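Local coordinates for pollen receptor-like kinase 3 (Arabidopsis thaliana, PDB 5WLS), which probably acts as a receptor protein kinase in pollen, with a leucine-rich-repeat extracellular domain structurally similar to that of the SERK co-receptors, at residues A[74-79]-A[97-102]; A[93-98]-A[118-123]. All coordinates share one frame; numbering follows the deposited sequence.

Overall arrangement
Both contacts join neighbouring coils of the leucine-rich-repeat solenoid. Contact 2 pairs strands 93-95 and 118-120 of the long sheet and the turns that follow them. Contact 1 lies further along the coil, where 74-79 runs beside 97-102. Their centres are about 9 Å apart. They share Ser97 and Asn98, so the coil 93-102 lies between the repeats before and after it, and Ser97 and Asn98 bond to both. Phe101 CE2 of contact 1 also packs against Leu96 CD1 of contact 2 at 4.0 Å. Asn98 carries an N-linked glycan that both contacts touch. Its first sugar is bonded to Asn98 ND2 and accepts a hydrogen bond from Asn75 ND2 of contact 1.

Contact 1: A[74-79]-A[97-102]. With NAG (2-acetamido-2-deoxy-beta-D-glucopyranose), chain C.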
loop_
_atom_site.group_PDB
_atom_site.type_symbol
_atom_site.label_atom_id
_atom_site.label_comp_id
_atom_site.label_asym_id
_atom_site.label_seq_id
_atom_site.Cartn_x
_atom_site.Cartn_y
_atom_site.Cartn_z
ATOM N N ASP A 74 4.010 6.124 -6.219
ATOM C CA ASP A 74 3.592 7.331 -5.517
ATOM C C ASP A 74 3.296 8.486 -6.468
ATOM O O ASP A 74 3.873 8.604 -7.550
ATOM C CB ASP A 74 4.677 7.765 -4.528
ATOM C CG ASP A 74 4.878 6.762 -3.405
ATOM O OD1 ASP A 74 3.915 6.038 -3.074
ATOM O OD2 ASP A 74 5.998 6.696 -2.846
ATOM N N ASN A 75 2.350 9.322 -6.055
ATOM C CA ASN A 75 2.010 10.585 -6.713
ATOM C C ASN A 75 1.750 10.408 -8.216
ATOM O O ASN A 75 2.492 10.887 -9.078
ATOM C CB ASN A 75 3.079 11.664 -6.443
ATOM C CG ASN A 75 3.341 11.858 -4.970
ATOM O OD1 ASN A 75 2.479 12.349 -4.246
ATOM N ND2 ASN A 75 4.540 11.504 -4.521
ATOM N N ASN A 76 0.667 9.700 -8.514
ATOM C CA ASN A 76 0.162 9.609 -9.877
ATOM C C ASN A 76 -1.331 9.901 -9.807
ATOM O O ASN A 76 -1.823 10.562 -8.883
ATOM C CB ASN A 76 0.472 8.234 -10.485
ATOM C CG ASN A 76 1.921 8.089 -10.900
ATOM O OD1 ASN A 76 2.342 8.625 -11.925
ATOM N ND2 ASN A 76 2.689 7.342 -10.114
ATOM N N LEU A 77 -2.072 9.411 -10.793
ATOM C CA LEU A 77 -3.499 9.678 -10.894
ATOM C C LEU A 77 -4.290 8.383 -10.997
ATOM O O LEU A 77 -5.343 8.342 -11.639
ATOM C CB LEU A 77 -3.796 10.582 -12.087
ATOM C CG LEU A 77 -2.986 11.875 -12.170
ATOM C CD1 LEU A 77 -3.253 12.592 -13.484
ATOM C CD2 LEU A 77 -3.329 12.773 -10.994
ATOM N N LEU A 78 -3.787 7.314 -10.387
ATOM C CA LEU A 78 -4.473 6.033 -10.457
ATOM C C LEU A 78 -5.772 6.103 -9.666
ATOM O O LEU A 78 -5.786 6.587 -8.530
ATOM C CB LEU A 78 -3.585 4.930 -9.898
ATOM C CG LEU A 78 -2.247 4.755 -10.609
ATOM C CD1 LEU A 78 -1.360 3.760 -9.876
ATOM C CD2 LEU A 78 -2.477 4.317 -12.047
ATOM N N SER A 79 -6.869 5.663 -10.274
ATOM C CA SER A 79 -8.172 5.714 -9.631
ATOM C C SER A 79 -8.904 4.399 -9.874
ATOM O O SER A 79 -8.431 3.518 -10.597
ATOM C CB SER A 79 -8.988 6.936 -10.077
ATOM O OG SER A 79 -9.725 6.684 -11.259
ATOM N N SER A 97 1.219 6.117 -2.253
ATOM C CA SER A 97 0.969 7.459 -1.732
ATOM C C SER A 97 0.426 8.428 -2.773
ATOM O O SER A 97 0.730 8.343 -3.971
ATOM C CB SER A 97 2.259 8.020 -1.157
ATOM O OG SER A 97 2.572 7.471 0.114
ATOM N N ASN A 98 -0.491 9.263 -2.305
ATOM C CA ASN A 98 -1.121 10.329 -3.088
ATOM C C ASN A 98 -1.569 9.805 -4.483
ATOM O O ASN A 98 -1.010 10.149 -5.535
ATOM C CB ASN A 98 -0.172 11.523 -3.314
ATOM C CG ASN A 98 0.729 11.825 -2.220
ATOM O OD1 ASN A 98 1.581 11.035 -2.004
ATOM N ND2 ASN A 98 0.673 13.007 -1.695
ATOM N N ASN A 99 -2.491 8.840 -4.491
ATOM C CA ASN A 99 -3.167 8.441 -5.727
ATOM C C ASN A 99 -4.651 8.675 -5.481
ATOM O O ASN A 99 -5.030 9.277 -4.474
ATOM C CB ASN A 99 -2.861 6.991 -6.139
ATOM C CG ASN A 99 -1.559 6.836 -6.943
ATOM O OD1 ASN A 99 -1.445 7.284 -8.097
ATOM N ND2 ASN A 99 -0.559 6.261 -6.305
ATOM N N SER A 100 -5.507 8.243 -6.405
ATOM C CA SER A 100 -6.938 8.508 -6.255
ATOM C C SER A 100 -7.757 7.218 -6.231
ATOM O O SER A 100 -8.884 7.167 -6.730
ATOM C CB SER A 100 -7.448 9.448 -7.347
ATOM O OG SER A 100 -6.836 10.719 -7.230
ATOM N N PHE A 101 -7.206 6.163 -5.629
ATOM C CA PHE A 101 -7.967 4.931 -5.456
ATOM C C PHE A 101 -9.120 5.150 -4.485
ATOM O O PHE A 101 -8.972 5.809 -3.454
ATOM C CB PHE A 101 -7.074 3.801 -4.941
ATOM C CG PHE A 101 -6.151 3.226 -5.977
ATOM C CD1 PHE A 101 -6.649 2.574 -7.095
ATOM C CD2 PHE A 101 -4.779 3.312 -5.816
ATOM C CE1 PHE A 101 -5.793 2.041 -8.043
ATOM C CE2 PHE A 101 -3.918 2.778 -6.757
ATOM C CZ PHE A 101 -4.426 2.141 -7.872
ATOM N N SER A 102 -10.280 4.605 -4.837
ATOM C CA SER A 102 -11.528 4.866 -4.139
ATOM C C SER A 102 -12.195 3.544 -3.779
ATOM O O SER A 102 -11.807 2.477 -4.255
ATOM C CB SER A 102 -12.452 5.766 -4.965
ATOM O OG SER A 102 -13.080 5.052 -6.014
HETATM C C1 NAG C . 1.413 13.607 -0.620
HETATM C C2 NAG C . 2.928 13.524 -0.533
HETATM C C3 NAG C . 3.462 14.529 0.479
HETATM C C4 NAG C . 3.079 15.955 0.111
HETATM C C5 NAG C . 1.547 16.008 -0.157
HETATM C C6 NAG C . 1.122 17.284 -0.870
HETATM C C7 NAG C . 4.408 11.585 -0.766
HETATM C C8 NAG C . 4.759 10.251 -0.304
HETATM N N2 NAG C . 3.374 12.182 -0.160
HETATM O O3 NAG C . 4.879 14.355 0.617
HETATM O O4 NAG C . 3.299 16.787 1.252
HETATM O O5 NAG C . 1.025 14.916 -0.940
HETATM O O6 NAG C . 2.069 17.725 -1.843
HETATM O O7 NAG C . 5.027 12.148 -1.694
HETATM O O HOH W 1 -3.995 11.347 -7.558
#
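Asp74 and Ser97 begin a run in which 74-79 and 97-102 travel side by side in the same direction, Asn75 N donating to Ser97 O at 2.8 Å and Ser100 N to Leu78 O at 2.7 Å. The first of these is nearly straight, with 168° at the hydrogen. Asp74 adds its side chain. Its OD1 accepts Ser97 N at 2.8 Å in a bent bond, on the anti side and tilted from the carboxylate plane. OD2 forms a salt bridge with Arg72.

Asn99 carries the middle of the contact. Its CG stands beside its own backbone N, anti to the carbonyl carbon (chi1 -85°), and the amide reaches across into the bend at Asn76 to Leu78. OD1 accepts Leu78 N at 3.3 Å and, in a strongly bent and weak bond, Asn76 N at 3.2 Å. ND2 donates to Leu73 O and weakly to Leu96 O. Through OD1 and ND2 the amide ties its coil to the backbone of the preceding repeat. This is the consensus asparagine of the leucine-rich repeat, in the motif LxxLxLxxNxL. Asn76 holds the same position one repeat earlier, its OD1 accepting Leu51 N and Leu53 N.

Leu78 and Phe101 are the next consensus apolar positions and point the same way into the core. Leu78 CB meets Phe101 CZ at 3.5 Å, and Leu78 O lies over the centre of one ring face.

At the other end Asn98 ND2 is bonded covalently to the sugar C1. Asn75 ND2 donates to O7 of the sugar acetamide at 2.9 Å and 170°, which should limit movement of the first sugar. The methyl C8 rests on Ser97 CB. A water joins Asn76 O to Ser100 OG.

Contact 2: A[93-98]-A[118-123]; sequences SLLLSN and RVFLDN. With NAG (2-acetamido-2-deoxy-beta-D-glucopyranose), chain C.
Leu94 bonds through both backbone polar atoms to the parallel strand 118-120: its N donates to Arg118 O and its O accepts Phe120 N. Leu96 N then donates to Phe120 O, and all three bonds measure 2.9 Å. The short strand axes are 4.8 Å apart and only 10° from parallel. Asn98 N continues the pairing into the turn with a bond to Asp122 O.

Side-chain polar bonding is concentrated at Ser97. Its OG donates to the syn lone pair of Asp122 OD1 at 2.5 Å. Asp122 CG sits between its backbone N and carbonyl carbon (chi1 52°), which brings the carboxylate across to the hydroxyl.

These are successive strands of the leucine-rich-repeat sheet, and their side chains alternate. Leu94 and Val119 point to the core side. Beyond the strands, Leu96 and Leu121 lie side by side, CD1 of the first to CD2 of the second at 4.0 Å.

On the opposite face, Leu95 CD1 meets Phe120 CD2 at 3.8 Å. Leu95 CD2 lies over one face of the Arg118 guanidinium, with Arg118 NH2 at 3.4 Å. Arg118 NE also forms a long, weak ion pair with Glu142. Phe120 meets the ring of His144 of the next strand.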
loop_
_atom_site.group_PDB
_atom_site.type_symbol
_atom_site.label_atom_id
_atom_site.label_comp_id
_atom_site.label_asym_id
_atom_site.label_seq_id
_atom_site.Cartn_x
_atom_site.Cartn_y
_atom_site.Cartn_z
ATOM N N SER A 93 6.417 -4.636 0.010
ATOM C CA SER A 93 6.272 -3.190 0.120
ATOM C C SER A 93 5.275 -2.708 -0.921
ATOM O O SER A 93 5.507 -2.857 -2.126
ATOM C CB SER A 93 7.622 -2.496 -0.065
ATOM O OG SER A 93 7.467 -1.099 -0.219
ATOM N N LEU A 94 4.172 -2.129 -0.453
ATOM C CA LEU A 94 3.104 -1.607 -1.304
ATOM C C LEU A 94 2.948 -0.117 -1.007
ATOM O O LEU A 94 2.301 0.266 -0.026
ATOM C CB LEU A 94 1.796 -2.361 -1.072
ATOM C CG LEU A 94 0.604 -1.891 -1.904
ATOM C CD1 LEU A 94 0.923 -1.974 -3.387
ATOM C CD2 LEU A 94 -0.619 -2.732 -1.581
ATOM N N LEU A 95 3.550 0.716 -1.850
ATOM C CA LEU A 95 3.578 2.159 -1.667
ATOM C C LEU A 95 2.769 2.802 -2.786
ATOM O O LEU A 95 3.200 2.827 -3.944
ATOM C CB LEU A 95 5.012 2.678 -1.656
ATOM C CG LEU A 95 5.693 2.780 -0.288
ATOM C CD1 LEU A 95 5.662 1.457 0.463
ATOM C CD2 LEU A 95 7.119 3.271 -0.451
ATOM N N LEU A 96 1.606 3.339 -2.430
ATOM C CA LEU A 96 0.705 3.981 -3.378
ATOM C C LEU A 96 0.313 5.388 -2.910
ATOM O O LEU A 96 -0.814 5.794 -3.114
ATOM C CB LEU A 96 -0.546 3.116 -3.608
ATOM C CG LEU A 96 -0.314 1.689 -4.121
ATOM C CD1 LEU A 96 -1.612 0.907 -4.129
ATOM C CD2 LEU A 96 0.311 1.722 -5.513
ATOM N N SER A 97 1.219 6.117 -2.253
ATOM C CA SER A 97 0.969 7.459 -1.732
ATOM C C SER A 97 0.426 8.428 -2.773
ATOM O O SER A 97 0.730 8.343 -3.971
ATOM C CB SER A 97 2.259 8.020 -1.157
ATOM O OG SER A 97 2.572 7.471 0.114
ATOM N N ASN A 98 -0.491 9.263 -2.305
ATOM C CA ASN A 98 -1.121 10.329 -3.088
ATOM C C ASN A 98 -1.569 9.805 -4.483
ATOM O O ASN A 98 -1.010 10.149 -5.535
ATOM C CB ASN A 98 -0.172 11.523 -3.314
ATOM C CG ASN A 98 0.729 11.825 -2.220
ATOM O OD1 ASN A 98 1.581 11.035 -2.004
ATOM N ND2 ASN A 98 0.673 13.007 -1.695
ATOM N N ARG A 118 5.373 -3.232 4.627
ATOM C CA ARG A 118 5.059 -1.827 4.461
ATOM C C ARG A 118 3.870 -1.635 3.537
ATOM O O ARG A 118 3.844 -2.180 2.429
ATOM C CB ARG A 118 6.253 -1.049 3.932
ATOM C CG ARG A 118 7.455 -0.659 4.799
ATOM C CD ARG A 118 8.204 -0.267 3.551
ATOM N NE ARG A 118 8.031 1.155 3.336
ATOM C CZ ARG A 118 8.896 2.018 2.835
ATOM N NH1 ARG A 118 10.085 1.649 2.385
ATOM N NH2 ARG A 118 8.488 3.272 2.690
ATOM N N VAL A 119 2.880 -0.885 4.019
ATOM C CA VAL A 119 1.665 -0.553 3.273
ATOM C C VAL A 119 1.407 0.940 3.448
ATOM O O VAL A 119 1.013 1.384 4.539
ATOM C CB VAL A 119 0.455 -1.365 3.752
ATOM C CG1 VAL A 119 -0.797 -0.899 3.043
ATOM C CG2 VAL A 119 0.692 -2.851 3.522
ATOM N N PHE A 120 1.640 1.715 2.391
ATOM C CA PHE A 120 1.371 3.148 2.378
ATOM C C PHE A 120 0.226 3.387 1.399
ATOM O O PHE A 120 0.407 3.272 0.182
ATOM C CB PHE A 120 2.613 3.949 1.980
ATOM C CG PHE A 120 3.730 3.917 3.001
ATOM C CD1 PHE A 120 4.437 5.069 3.302
ATOM C CD2 PHE A 120 4.086 2.741 3.641
ATOM C CE1 PHE A 120 5.466 5.045 4.228
ATOM C CE2 PHE A 120 5.108 2.712 4.567
ATOM C CZ PHE A 120 5.799 3.867 4.861
ATOM N N LEU A 121 -0.954 3.719 1.929
ATOM C CA LEU A 121 -2.128 4.021 1.115
ATOM C C LEU A 121 -2.619 5.443 1.354
ATOM O O LEU A 121 -3.764 5.766 1.026
ATOM C CB LEU A 121 -3.248 3.018 1.393
ATOM C CG LEU A 121 -2.908 1.545 1.167
ATOM C CD1 LEU A 121 -4.122 0.658 1.411
ATOM C CD2 LEU A 121 -2.351 1.332 -0.234
ATOM N N ASP A 122 -1.773 6.289 1.934
ATOM C CA ASP A 122 -2.201 7.602 2.385
ATOM C C ASP A 122 -2.672 8.472 1.225
ATOM O O ASP A 122 -2.175 8.376 0.099
ATOM C CB ASP A 122 -1.060 8.312 3.116
ATOM C CG ASP A 122 0.224 8.343 2.307
ATOM O OD1 ASP A 122 0.548 7.327 1.657
ATOM O OD2 ASP A 122 0.898 9.394 2.305
ATOM N N ASN A 123 -3.656 9.321 1.523
ATOM C CA ASN A 123 -4.104 10.393 0.633
ATOM C C ASN A 123 -4.677 9.864 -0.680
ATOM O O ASN A 123 -4.532 10.482 -1.738
ATOM C CB ASN A 123 -2.979 11.394 0.375
ATOM C CG ASN A 123 -2.566 12.127 1.631
ATOM O OD1 ASN A 123 -3.392 12.736 2.308
ATOM N ND2 ASN A 123 -1.278 12.064 1.956
HETATM C C1 NAG C . 1.413 13.607 -0.620
HETATM C C2 NAG C . 2.928 13.524 -0.533
HETATM C C3 NAG C . 3.462 14.529 0.479
HETATM C C4 NAG C . 3.079 15.955 0.111
HETATM C C5 NAG C . 1.547 16.008 -0.157
HETATM C C6 NAG C . 1.122 17.284 -0.870
HETATM C C7 NAG C . 4.408 11.585 -0.766
HETATM C C8 NAG C . 4.759 10.251 -0.304
HETATM N N2 NAG C . 3.374 12.182 -0.160
HETATM O O3 NAG C . 4.879 14.355 0.617
HETATM O O4 NAG C . 3.299 16.787 1.252
HETATM O O5 NAG C . 1.025 14.916 -0.940
HETATM O O6 NAG C . 2.069 17.725 -1.843
HETATM O O7 NAG C . 5.027 12.148 -1.694
#